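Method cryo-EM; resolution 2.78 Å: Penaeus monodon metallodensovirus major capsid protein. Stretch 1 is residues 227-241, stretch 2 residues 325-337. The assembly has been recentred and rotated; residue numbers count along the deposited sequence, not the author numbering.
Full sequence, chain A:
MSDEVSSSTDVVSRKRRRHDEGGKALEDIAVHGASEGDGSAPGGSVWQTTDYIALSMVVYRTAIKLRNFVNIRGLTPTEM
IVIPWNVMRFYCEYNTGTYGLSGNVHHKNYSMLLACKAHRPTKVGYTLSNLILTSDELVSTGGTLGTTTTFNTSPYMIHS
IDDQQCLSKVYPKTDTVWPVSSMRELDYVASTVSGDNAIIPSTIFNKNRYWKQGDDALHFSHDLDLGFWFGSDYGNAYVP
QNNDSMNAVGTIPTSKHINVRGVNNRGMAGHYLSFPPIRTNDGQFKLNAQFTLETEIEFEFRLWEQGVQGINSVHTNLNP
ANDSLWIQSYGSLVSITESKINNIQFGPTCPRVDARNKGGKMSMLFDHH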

# COMPACT_ATOMS: atom_id res chain seq x y z
N GLY A 227 88.51 -2.13 1.01
CA GLY A 227 88.23 -2.63 -0.31
C GLY A 227 89.18 -3.69 -0.79
O GLY A 227 89.10 -4.14 -1.93
N PHE A 228 90.08 -4.12 0.08
CA PHE A 228 91.17 -5.01 -0.29
C PHE A 228 91.37 -6.02 0.81
O PHE A 228 90.77 -5.93 1.88
CB PHE A 228 92.45 -4.23 -0.55
CG PHE A 228 92.97 -3.51 0.64
CD1 PHE A 228 93.92 -4.08 1.44
CD2 PHE A 228 92.47 -2.28 0.99
CE1 PHE A 228 94.39 -3.42 2.53
CE2 PHE A 228 92.93 -1.63 2.08
CZ PHE A 228 93.89 -2.20 2.86
N TRP A 229 92.21 -7.00 0.54
CA TRP A 229 92.51 -8.09 1.44
C TRP A 229 93.99 -8.06 1.80
O TRP A 229 94.74 -7.22 1.31
CB TRP A 229 92.13 -9.41 0.78
CG TRP A 229 90.68 -9.52 0.54
CD1 TRP A 229 89.97 -8.92 -0.44
CD2 TRP A 229 89.76 -10.37 1.23
NE1 TRP A 229 88.66 -9.28 -0.38
CE2 TRP A 229 88.50 -10.18 0.64
CE3 TRP A 229 89.87 -11.25 2.30
CZ2 TRP A 229 87.38 -10.85 1.08
CZ3 TRP A 229 88.76 -11.90 2.73
CH2 TRP A 229 87.52 -11.70 2.13
N PHE A 230 94.40 -8.99 2.64
CA PHE A 230 95.80 -9.13 3.02
C PHE A 230 96.24 -10.56 2.75
O PHE A 230 95.48 -11.50 2.96
CB PHE A 230 96.03 -8.79 4.48
CG PHE A 230 95.74 -7.37 4.81
CD1 PHE A 230 96.66 -6.39 4.53
CD2 PHE A 230 94.56 -7.01 5.42
CE1 PHE A 230 96.40 -5.08 4.83
CE2 PHE A 230 94.31 -5.71 5.72
CZ PHE A 230 95.23 -4.75 5.43
N GLY A 231 97.46 -10.70 2.25
CA GLY A 231 97.99 -12.02 1.96
C GLY A 231 99.08 -12.49 2.89
O GLY A 231 99.56 -13.62 2.75
N SER A 232 99.48 -11.66 3.84
CA SER A 232 100.61 -11.97 4.69
C SER A 232 100.22 -11.76 6.15
O SER A 232 99.08 -11.40 6.46
CB SER A 232 101.83 -11.11 4.33
OG SER A 232 102.92 -11.39 5.18
N ASP A 233 101.17 -11.98 7.05
CA ASP A 233 100.90 -11.79 8.46
C ASP A 233 100.96 -10.31 8.82
O ASP A 233 101.63 -9.51 8.16
CB ASP A 233 101.89 -12.57 9.32
CG ASP A 233 103.32 -12.16 9.10
OD1 ASP A 233 103.60 -11.38 8.16
OD2 ASP A 233 104.19 -12.61 9.88
N TYR A 234 100.22 -9.94 9.87
CA TYR A 234 100.18 -8.54 10.26
C TYR A 234 101.54 -8.06 10.75
O TYR A 234 102.00 -6.99 10.35
CB TYR A 234 99.08 -8.30 11.30
CG TYR A 234 99.20 -9.13 12.55
CD1 TYR A 234 99.93 -8.68 13.64
CD2 TYR A 234 98.57 -10.35 12.65
CE1 TYR A 234 100.03 -9.43 14.77
CE2 TYR A 234 98.68 -11.11 13.77
CZ TYR A 234 99.40 -10.65 14.84
OH TYR A 234 99.50 -11.41 15.97
N GLY A 235 102.21 -8.84 11.59
CA GLY A 235 103.59 -8.55 11.91
C GLY A 235 103.82 -7.23 12.61
O GLY A 235 104.47 -6.35 12.06
N ASN A 236 103.23 -7.08 13.80
CA ASN A 236 103.25 -5.84 14.59
C ASN A 236 102.89 -4.62 13.74
O ASN A 236 103.55 -3.59 13.75
CB ASN A 236 104.56 -5.65 15.38
CG ASN A 236 105.80 -5.46 14.52
OD1 ASN A 236 105.79 -4.78 13.50
ND2 ASN A 236 106.90 -6.05 14.96
N ALA A 237 101.78 -4.76 13.03
CA ALA A 237 101.12 -3.67 12.34
C ALA A 237 99.93 -3.19 13.16
O ALA A 237 99.32 -3.96 13.90
CB ALA A 237 100.63 -4.12 10.96
N TYR A 238 99.63 -1.91 13.05
CA TYR A 238 98.36 -1.42 13.55
C TYR A 238 97.24 -2.06 12.76
O TYR A 238 97.45 -2.59 11.67
CB TYR A 238 98.26 0.10 13.42
CG TYR A 238 99.24 0.89 14.24
CD1 TYR A 238 98.97 1.19 15.56
CD2 TYR A 238 100.40 1.38 13.68
CE1 TYR A 238 99.85 1.93 16.30
CE2 TYR A 238 101.28 2.12 14.42
CZ TYR A 238 101.00 2.39 15.73
OH TYR A 238 101.87 3.12 16.48
N VAL A 239 96.03 -2.04 13.32
CA VAL A 239 94.92 -2.55 12.54
C VAL A 239 94.81 -1.55 11.40
O VAL A 239 95.16 -0.38 11.59
CB VAL A 239 93.60 -2.64 13.33
CG1 VAL A 239 93.82 -3.05 14.78
CG2 VAL A 239 92.75 -1.43 13.12
N PRO A 240 94.38 -1.96 10.21
CA PRO A 240 94.36 -1.02 9.08
C PRO A 240 93.58 0.24 9.40
O PRO A 240 92.42 0.20 9.83
CB PRO A 240 93.69 -1.84 7.98
CG PRO A 240 94.04 -3.23 8.32
CD PRO A 240 94.05 -3.32 9.80
N GLN A 241 94.22 1.39 9.19
CA GLN A 241 93.65 2.69 9.52
C GLN A 241 94.15 3.72 8.53
O GLN A 241 95.31 3.68 8.14
CB GLN A 241 94.03 3.14 10.92
CG GLN A 241 93.49 2.31 12.03
CD GLN A 241 94.03 2.73 13.35
OE1 GLN A 241 95.04 3.40 13.43
NE2 GLN A 241 93.38 2.31 14.41
N LEU A 325 95.82 -6.30 -7.17
CA LEU A 325 94.68 -5.40 -7.15
C LEU A 325 93.87 -5.54 -5.87
O LEU A 325 93.37 -4.54 -5.35
CB LEU A 325 93.79 -5.66 -8.37
CG LEU A 325 94.02 -4.82 -9.62
CD1 LEU A 325 95.43 -4.92 -10.07
CD2 LEU A 325 93.12 -5.32 -10.72
N TRP A 326 93.62 -6.75 -5.40
CA TRP A 326 92.90 -6.92 -4.16
C TRP A 326 93.72 -7.43 -2.97
O TRP A 326 93.20 -7.45 -1.86
CB TRP A 326 91.69 -7.82 -4.41
CG TRP A 326 92.03 -9.15 -4.91
CD1 TRP A 326 92.48 -9.47 -6.15
CD2 TRP A 326 91.88 -10.38 -4.21
NE1 TRP A 326 92.67 -10.82 -6.24
CE2 TRP A 326 92.30 -11.40 -5.06
CE3 TRP A 326 91.43 -10.71 -2.93
CZ2 TRP A 326 92.29 -12.73 -4.68
CZ3 TRP A 326 91.43 -12.01 -2.56
CH2 TRP A 326 91.85 -13.01 -3.42
N ILE A 327 94.99 -7.82 -3.15
CA ILE A 327 95.80 -8.37 -2.06
C ILE A 327 96.89 -7.37 -1.71
O ILE A 327 97.63 -6.92 -2.59
CB ILE A 327 96.44 -9.71 -2.43
CG1 ILE A 327 95.40 -10.73 -2.82
CG2 ILE A 327 97.16 -10.27 -1.23
CD1 ILE A 327 94.54 -11.02 -1.72
N GLN A 328 97.01 -7.05 -0.43
CA GLN A 328 97.91 -5.99 -0.01
C GLN A 328 98.69 -6.43 1.22
O GLN A 328 98.27 -7.31 1.96
CB GLN A 328 97.14 -4.71 0.29
CG GLN A 328 96.37 -4.21 -0.91
CD GLN A 328 97.27 -3.90 -2.06
OE1 GLN A 328 98.27 -3.21 -1.90
NE2 GLN A 328 96.96 -4.45 -3.22
N SER A 329 99.86 -5.83 1.40
CA SER A 329 100.58 -5.95 2.65
C SER A 329 99.99 -5.00 3.68
O SER A 329 99.29 -4.04 3.35
CB SER A 329 102.07 -5.69 2.44
OG SER A 329 102.32 -4.39 1.95
N TYR A 330 100.25 -5.29 4.95
CA TYR A 330 99.73 -4.45 6.02
C TYR A 330 100.38 -3.08 6.02
O TYR A 330 101.59 -2.94 5.85
CB TYR A 330 99.91 -5.13 7.37
CG TYR A 330 98.82 -6.12 7.67
CD1 TYR A 330 97.67 -5.72 8.31
CD2 TYR A 330 98.92 -7.44 7.28
CE1 TYR A 330 96.66 -6.60 8.59
CE2 TYR A 330 97.91 -8.34 7.55
CZ TYR A 330 96.78 -7.91 8.20
OH TYR A 330 95.75 -8.77 8.48
N GLY A 331 99.55 -2.06 6.24
CA GLY A 331 99.91 -0.69 5.93
C GLY A 331 100.99 -0.05 6.76
O GLY A 331 102.01 0.40 6.23
N SER A 332 100.78 0.02 8.06
CA SER A 332 101.67 0.76 8.93
C SER A 332 101.93 -0.06 10.17
O SER A 332 101.04 -0.74 10.68
CB SER A 332 101.09 2.10 9.32
OG SER A 332 99.93 1.91 10.09
N LEU A 333 103.16 0.00 10.65
CA LEU A 333 103.62 -0.84 11.73
C LEU A 333 103.73 -0.02 13.00
O LEU A 333 104.04 1.18 12.95
CB LEU A 333 104.98 -1.45 11.40
CG LEU A 333 105.05 -2.22 10.08
CD1 LEU A 333 106.45 -2.74 9.89
CD2 LEU A 333 104.03 -3.32 10.03
N VAL A 334 103.46 -0.65 14.13
CA VAL A 334 103.84 -0.04 15.39
C VAL A 334 105.36 0.02 15.44
O VAL A 334 106.06 -0.83 14.89
CB VAL A 334 103.27 -0.83 16.58
CG1 VAL A 334 101.78 -0.93 16.46
CG2 VAL A 334 103.85 -2.20 16.63
N SER A 335 105.88 1.06 16.07
CA SER A 335 107.32 1.22 16.12
C SER A 335 107.87 0.27 17.17
O SER A 335 107.57 0.40 18.36
CB SER A 335 107.68 2.67 16.44
OG SER A 335 109.08 2.84 16.50
N ILE A 336 108.69 -0.68 16.73
CA ILE A 336 109.24 -1.72 17.59
C ILE A 336 110.74 -1.73 17.40
O ILE A 336 111.23 -1.81 16.27
CB ILE A 336 108.68 -3.11 17.25
CG1 ILE A 336 107.16 -3.14 17.33
CG2 ILE A 336 109.23 -4.14 18.20
CD1 ILE A 336 106.66 -2.90 18.67
N THR A 337 111.48 -1.65 18.49
CA THR A 337 112.88 -2.03 18.50
C THR A 337 113.06 -3.10 19.56
O THR A 337 112.49 -3.00 20.66
CB THR A 337 113.81 -0.83 18.74
OG1 THR A 337 115.17 -1.24 18.53
CG2 THR A 337 113.69 -0.31 20.16

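The two stretches bury 1049 Å² between them, and the most deeply engaged projection is Tyr330. Its CA-to-CB bond points toward the other stretch, it has 152 Å² covered, the largest share of any residue, and its ring fills a slot in stretch 1. One wall is the Phe230 ring: the centroids lie 3.8 Å apart, Phe230 CG is 3.6 Å from Tyr330 CZ, and the planes differ by 5°, which defines a face-to-face stack. The other wall is Tyr234: its CA sits over the opposite face, 3.7 Å from the centroid of the Tyr330 ring and 22° off its normal, a CH-pi contact, and Tyr234 CB lies 3.9 Å from Tyr330 CZ. Ser232 O lies at the ring edge, 3.5 Å from Tyr330 CE2, while Ala237 CB packs against Tyr330 CB at 3.8 Å.

Before this slot the backbones pair through two parallel bridges, Trp229 with Ile327 and Phe230 with Gln328. Trp229 N donates to Trp326 O (2.6 Å, 160°), and Gln328 N returns a bond to Trp229 O (2.9 Å, 136°); the bond from Gly231 N to Gln328 O is weak at 3.5 Å. Trp229 and Ile327 share one sheet face, Phe230 and Gln328 the other. The edge of Trp326 meets the face of Trp229, with planes at 84° and Trp326 CE3 3.4 Å from Trp229 CD1. At Gly231 the absence of a side chain leaves room for Ile327: an ideal CB would lie 2.8 Å from Ile327 CG2, a clash.

Beyond the slot, a single bridge pairs Ala237 with Leu333, their CA atoms only 3.8 Å apart. Hydrogen bonds flank it, Val334 N to Asn236 O and Tyr238 N to Ser332 O, both 3.0 Å. Here the second bump is Val334: its CG1 lies 3.4 Å from the centroid of the Tyr238 ring, 10° off the normal, so the methyl sits almost centrally over the face.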